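Local atomic coordinates of hydrogenase maturation factor (Thermoanaerobacter tengcongensis, PDB entry 3VTI), a protein that probably carbamoylates the C-terminal cysteine of HypE, using carbamoyl phosphate and ATP, during [NiFe] hydrogenase maturation. Residues 135-140 with 175-180; 189-194 with 357-362. All coordinates share one frame; numbering follows the deposited sequence.

Contact 1: residues 135-140 with 175-180; sequences NCTNCG and HDRRFH. With ZN (zinc ion), chain E.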
# COMPACT_ATOMS: atom_id res chain seq x y z
N ASN A 135 4.11 -59.86 -47.34
CA ASN A 135 3.01 -59.90 -46.39
C ASN A 135 1.84 -60.68 -46.99
O ASN A 135 1.85 -60.98 -48.19
CB ASN A 135 2.55 -58.48 -46.02
CG ASN A 135 2.05 -57.71 -47.22
OD1 ASN A 135 2.80 -56.95 -47.83
ND2 ASN A 135 0.78 -57.91 -47.58
N CYS A 136 0.86 -61.01 -46.16
CA CYS A 136 -0.35 -61.68 -46.62
C CYS A 136 -1.54 -61.23 -45.79
O CYS A 136 -1.42 -60.28 -45.02
CB CYS A 136 -0.19 -63.21 -46.57
SG CYS A 136 -0.12 -63.91 -44.91
N THR A 137 -2.69 -61.89 -45.96
CA THR A 137 -3.89 -61.55 -45.20
C THR A 137 -3.70 -61.67 -43.68
O THR A 137 -4.41 -61.04 -42.91
CB THR A 137 -5.12 -62.38 -45.67
OG1 THR A 137 -6.31 -61.82 -45.12
CG2 THR A 137 -5.02 -63.84 -45.23
N ASN A 138 -2.71 -62.47 -43.26
CA ASN A 138 -2.47 -62.78 -41.85
C ASN A 138 -1.28 -62.04 -41.18
O ASN A 138 -1.03 -62.23 -39.98
CB ASN A 138 -2.32 -64.30 -41.67
CG ASN A 138 -3.59 -65.07 -42.06
OD1 ASN A 138 -4.70 -64.58 -41.86
ND2 ASN A 138 -3.41 -66.28 -42.60
N CYS A 139 -0.56 -61.22 -41.93
CA CYS A 139 0.56 -60.47 -41.37
C CYS A 139 0.81 -59.16 -42.09
O CYS A 139 0.10 -58.82 -43.04
CB CYS A 139 1.84 -61.32 -41.35
SG CYS A 139 2.63 -61.61 -42.95
N GLY A 140 1.82 -58.44 -41.61
CA GLY A 140 2.31 -57.23 -42.27
C GLY A 140 1.76 -55.97 -41.61
O GLY A 140 1.13 -56.05 -40.55
N HIS A 175 -9.52 -68.05 -52.46
CA HIS A 175 -8.83 -69.16 -51.79
C HIS A 175 -7.32 -68.93 -51.59
O HIS A 175 -6.61 -69.81 -51.10
CB HIS A 175 -9.05 -70.50 -52.53
CG HIS A 175 -10.44 -71.04 -52.44
ND1 HIS A 175 -11.36 -70.60 -51.51
CD2 HIS A 175 -11.06 -72.02 -53.15
CE1 HIS A 175 -12.50 -71.26 -51.67
NE2 HIS A 175 -12.34 -72.13 -52.65
N ASP A 176 -6.83 -67.75 -51.98
CA ASP A 176 -5.42 -67.40 -51.81
C ASP A 176 -5.17 -66.76 -50.43
O ASP A 176 -6.02 -66.04 -49.90
CB ASP A 176 -4.95 -66.47 -52.94
CG ASP A 176 -3.42 -66.38 -53.04
OD1 ASP A 176 -2.80 -65.62 -52.26
OD2 ASP A 176 -2.84 -67.05 -53.92
N ARG A 177 -4.00 -67.02 -49.86
CA ARG A 177 -3.61 -66.45 -48.57
C ARG A 177 -3.37 -64.94 -48.66
O ARG A 177 -3.16 -64.26 -47.65
CB ARG A 177 -2.39 -67.17 -48.00
CG ARG A 177 -2.32 -67.13 -46.48
CD ARG A 177 -1.02 -67.69 -45.95
NE ARG A 177 0.12 -66.80 -46.19
CZ ARG A 177 1.00 -66.95 -47.18
NH1 ARG A 177 0.88 -67.95 -48.04
NH2 ARG A 177 2.02 -66.10 -47.30
N ARG A 178 -3.39 -64.41 -49.89
CA ARG A 178 -3.29 -62.97 -50.11
C ARG A 178 -4.59 -62.34 -50.64
O ARG A 178 -4.58 -61.20 -51.12
CB ARG A 178 -2.08 -62.64 -50.99
CG ARG A 178 -0.80 -62.54 -50.18
CD ARG A 178 0.46 -62.47 -51.02
NE ARG A 178 0.98 -63.80 -51.26
CZ ARG A 178 1.94 -64.39 -50.55
NH1 ARG A 178 2.52 -63.78 -49.53
NH2 ARG A 178 2.32 -65.62 -50.88
N PHE A 179 -5.70 -63.07 -50.52
CA PHE A 179 -7.04 -62.54 -50.83
C PHE A 179 -7.34 -61.30 -49.99
O PHE A 179 -7.36 -61.37 -48.75
CB PHE A 179 -8.11 -63.61 -50.62
CG PHE A 179 -9.54 -63.09 -50.74
CD1 PHE A 179 -10.41 -63.15 -49.64
CD2 PHE A 179 -10.01 -62.55 -51.94
CE1 PHE A 179 -11.73 -62.68 -49.74
CE2 PHE A 179 -11.33 -62.08 -52.05
CZ PHE A 179 -12.19 -62.15 -50.95
N HIS A 180 -7.59 -60.18 -50.67
CA HIS A 180 -7.81 -58.87 -50.04
C HIS A 180 -6.69 -58.41 -49.09
O HIS A 180 -6.92 -57.58 -48.19
CB HIS A 180 -9.19 -58.78 -49.36
CG HIS A 180 -10.34 -58.71 -50.32
ND1 HIS A 180 -10.22 -58.20 -51.59
CD2 HIS A 180 -11.64 -59.05 -50.17
CE1 HIS A 180 -11.39 -58.24 -52.20
NE2 HIS A 180 -12.27 -58.76 -51.36
ZN ZN E . 1.92 -63.54 -43.91

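Contact 2: residues 189-194 with 357-362; sequences CGPSLS and LNNRDI. With ZN (zinc ion), chain F.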
# COMPACT_ATOMS: atom_id res chain seq x y z
N CYS A 189 6.32 -54.78 -58.33
CA CYS A 189 5.34 -53.70 -58.11
C CYS A 189 5.44 -53.03 -56.75
O CYS A 189 4.98 -51.90 -56.58
CB CYS A 189 3.91 -54.20 -58.33
SG CYS A 189 3.30 -55.34 -57.07
N GLY A 190 6.04 -53.71 -55.79
CA GLY A 190 6.05 -53.21 -54.43
C GLY A 190 7.16 -52.24 -54.06
O GLY A 190 7.95 -51.85 -54.92
N PRO A 191 7.21 -51.84 -52.78
CA PRO A 191 8.28 -50.99 -52.26
C PRO A 191 9.63 -51.68 -52.32
O PRO A 191 9.70 -52.90 -52.44
CB PRO A 191 7.87 -50.75 -50.79
CG PRO A 191 6.44 -51.07 -50.72
CD PRO A 191 6.19 -52.13 -51.76
N SER A 192 10.69 -50.88 -52.22
CA SER A 192 12.06 -51.38 -52.22
C SER A 192 12.89 -50.62 -51.20
O SER A 192 12.46 -49.58 -50.70
CB SER A 192 12.68 -51.25 -53.62
OG SER A 192 12.50 -49.95 -54.15
N LEU A 193 14.08 -51.14 -50.90
CA LEU A 193 14.98 -50.53 -49.93
C LEU A 193 16.01 -49.60 -50.57
O LEU A 193 16.33 -49.73 -51.74
CB LEU A 193 15.72 -51.62 -49.15
CG LEU A 193 14.92 -52.62 -48.33
CD1 LEU A 193 15.79 -53.84 -47.96
CD2 LEU A 193 14.32 -51.96 -47.10
N SER A 194 16.53 -48.67 -49.77
CA SER A 194 17.60 -47.77 -50.18
C SER A 194 18.62 -47.64 -49.06
O SER A 194 18.27 -47.68 -47.87
CB SER A 194 17.05 -46.38 -50.50
OG SER A 194 15.89 -46.47 -51.28
N LEU A 357 16.52 -46.99 -45.80
CA LEU A 357 15.23 -46.38 -46.09
C LEU A 357 14.39 -47.28 -46.99
O LEU A 357 14.88 -48.27 -47.54
CB LEU A 357 15.44 -45.03 -46.77
CG LEU A 357 16.49 -44.03 -46.25
CD1 LEU A 357 16.76 -42.96 -47.31
CD2 LEU A 357 16.06 -43.39 -44.93
N ASN A 358 13.11 -46.91 -47.14
CA ASN A 358 12.25 -47.48 -48.17
C ASN A 358 11.25 -46.45 -48.69
O ASN A 358 11.09 -45.37 -48.10
CB ASN A 358 11.55 -48.77 -47.69
CG ASN A 358 10.62 -48.53 -46.52
OD1 ASN A 358 9.63 -47.82 -46.63
ND2 ASN A 358 10.94 -49.15 -45.39
N ASN A 359 10.58 -46.79 -49.79
CA ASN A 359 9.66 -45.88 -50.45
C ASN A 359 8.18 -46.13 -50.11
O ASN A 359 7.28 -45.76 -50.89
CB ASN A 359 9.89 -45.85 -51.97
CG ASN A 359 9.83 -47.24 -52.60
OD1 ASN A 359 9.69 -48.24 -51.90
ND2 ASN A 359 9.95 -47.29 -53.92
N ARG A 360 7.93 -46.75 -48.95
CA ARG A 360 6.58 -46.91 -48.43
C ARG A 360 6.39 -45.97 -47.26
O ARG A 360 7.12 -46.07 -46.27
CB ARG A 360 6.31 -48.34 -47.99
CG ARG A 360 4.83 -48.67 -47.80
CD ARG A 360 4.62 -50.15 -47.46
NE ARG A 360 5.13 -50.48 -46.14
CZ ARG A 360 5.29 -51.71 -45.67
NH1 ARG A 360 4.97 -52.77 -46.42
NH2 ARG A 360 5.77 -51.90 -44.43
N ASP A 361 5.43 -45.05 -47.38
CA ASP A 361 5.15 -44.10 -46.31
C ASP A 361 4.63 -44.85 -45.09
O ASP A 361 3.86 -45.80 -45.21
CB ASP A 361 4.10 -43.07 -46.74
CG ASP A 361 4.63 -42.05 -47.75
OD1 ASP A 361 3.79 -41.32 -48.33
OD2 ASP A 361 5.86 -41.98 -47.97
N ILE A 362 5.09 -44.42 -43.93
CA ILE A 362 4.46 -44.75 -42.67
C ILE A 362 3.49 -43.60 -42.41
O ILE A 362 3.89 -42.44 -42.37
CB ILE A 362 5.50 -44.89 -41.53
CG1 ILE A 362 6.44 -46.07 -41.80
CG2 ILE A 362 4.80 -44.97 -40.16
CD1 ILE A 362 7.73 -46.07 -41.00
ZN ZN F . 3.47 -57.48 -57.61
O HOH W 1 9.84 -49.67 -55.28

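Contact 1: residues 135-140 with 175-180
Cys136 and Arg178 bring the two loops to a CA-CA separation of 4.7 Å, where type I turns from Cys136 to Cys139 and from Asp176 to Phe179 meet and the amide of Thr137 donates to the carbonyl O of Arg177 in a nearly straight bond (N-H...O 166°). The first turn carries the second CxxC pair of a Cys4 zinc finger: Cys136 SG and Cys139 SG each bind zinc, and Cys114 and Cys117 complete the site. The other turn belongs to the second finger of HypF, and its Arg177 reaches back to one of the zinc-binding sulfurs. With CG anti to the backbone N (chi1 -152°) and a bend at chi3, Arg177 lays its guanidinium edge near the thiolate, and NE donates to Cys136 SG at 3.2 Å. That sulfur also accepts from the backbone N of Asn138, so two N-H groups besides the zinc draw on it, which probably offsets some of its negative charge. A leucine in place of Arg177 would probably leave Cys136 SG without its side-chain donor and its charge less well balanced. Arg178 runs past Cys136, CG lying 3.7 Å from Cys136 CA, and its NH1 reaches the carbonyl O of Asn135; the acceptor is in the guanidinium plane, while the nitrogen sits well above the carbonyl plane. NH2 of the same group makes a salt bridge to Glu120 on helix 115-121. The second turn is pinned from within by an Asx turn: Asp176 OD1 accepts from the backbone N of Arg178 at 2.7 Å, through its anti lone pair.

Contact 2: residues 189-194 with 357-362
Leu357 pairs with Ser194 through two backbone bonds, each 2.8 Å: Ser194 N to Leu357 O, and Leu357 N to Ser194 O. Leu357 O also lies 3.3 Å from Leu193 CA, in a CA-H...O contact. One step on, Asn358 faces Leu193 as a non-hydrogen-bonded pair. Its CB and CA both come up to Ser192 O, while the amide turns away from the other segment and forward along its own chain: CG stands between the backbone N and the carbonyl carbon (chi1 63°), and OD1 accepts from the backbone N of Arg360 on a lone pair, in an Asx turn just past the strand end. This is the antiparallel edge of the mixed sheet in the Sua5/YrdC-like domain: strand 193-196, leaving the second zinc finger, is outermost and lies beside strand 354-358. Leu193 and Asn358 share a face of it, and both touch Phe133 there. At Asn359 the side chain takes over from the ladder. The backbone N of Asn359 makes only a weak bond to Ser192 O, but OD1 accepts from Ser192 N at 2.8 Å, the donor tilted 25° from the carbonyl plane. The same oxygen rests close to Pro191 CA and CB. ND2, at the other corner of the amide, donates to a water that also bonds Gly190 O and Ser192 OG, so both ends of the amide are engaged and its rotation should be fixed. Arg360 then lays its aliphatic part against the CB-CG side of Pro191, with CD 3.8 Å from Pro191 CG. Two residues before that proline, Cys189 SG binds the second zinc ion at 2.2 Å, with Cys164, Cys167 and Cys186.

How the contacts relate
Contact 1 closes before contact 2 opens along the chain; their centres are 19 Å apart and their nearest atoms about 5 Å apart, without touching. The second finger, 163-196, serves both. In contact 1 its loop after helix 165-172 meets the zinc loop of the first finger, and in contact 2 its last residues become strand 193-196, the edge of the Sua5/YrdC-like sheet. Contact 1 holds two cysteines of the first zinc site and contact 2 one of the second, so 135-140 with 175-180 joins finger to finger, whereas 189-194 with 357-362 joins finger to the following domain. Together they probably help hold the two fingers and that domain in a fixed arrangement.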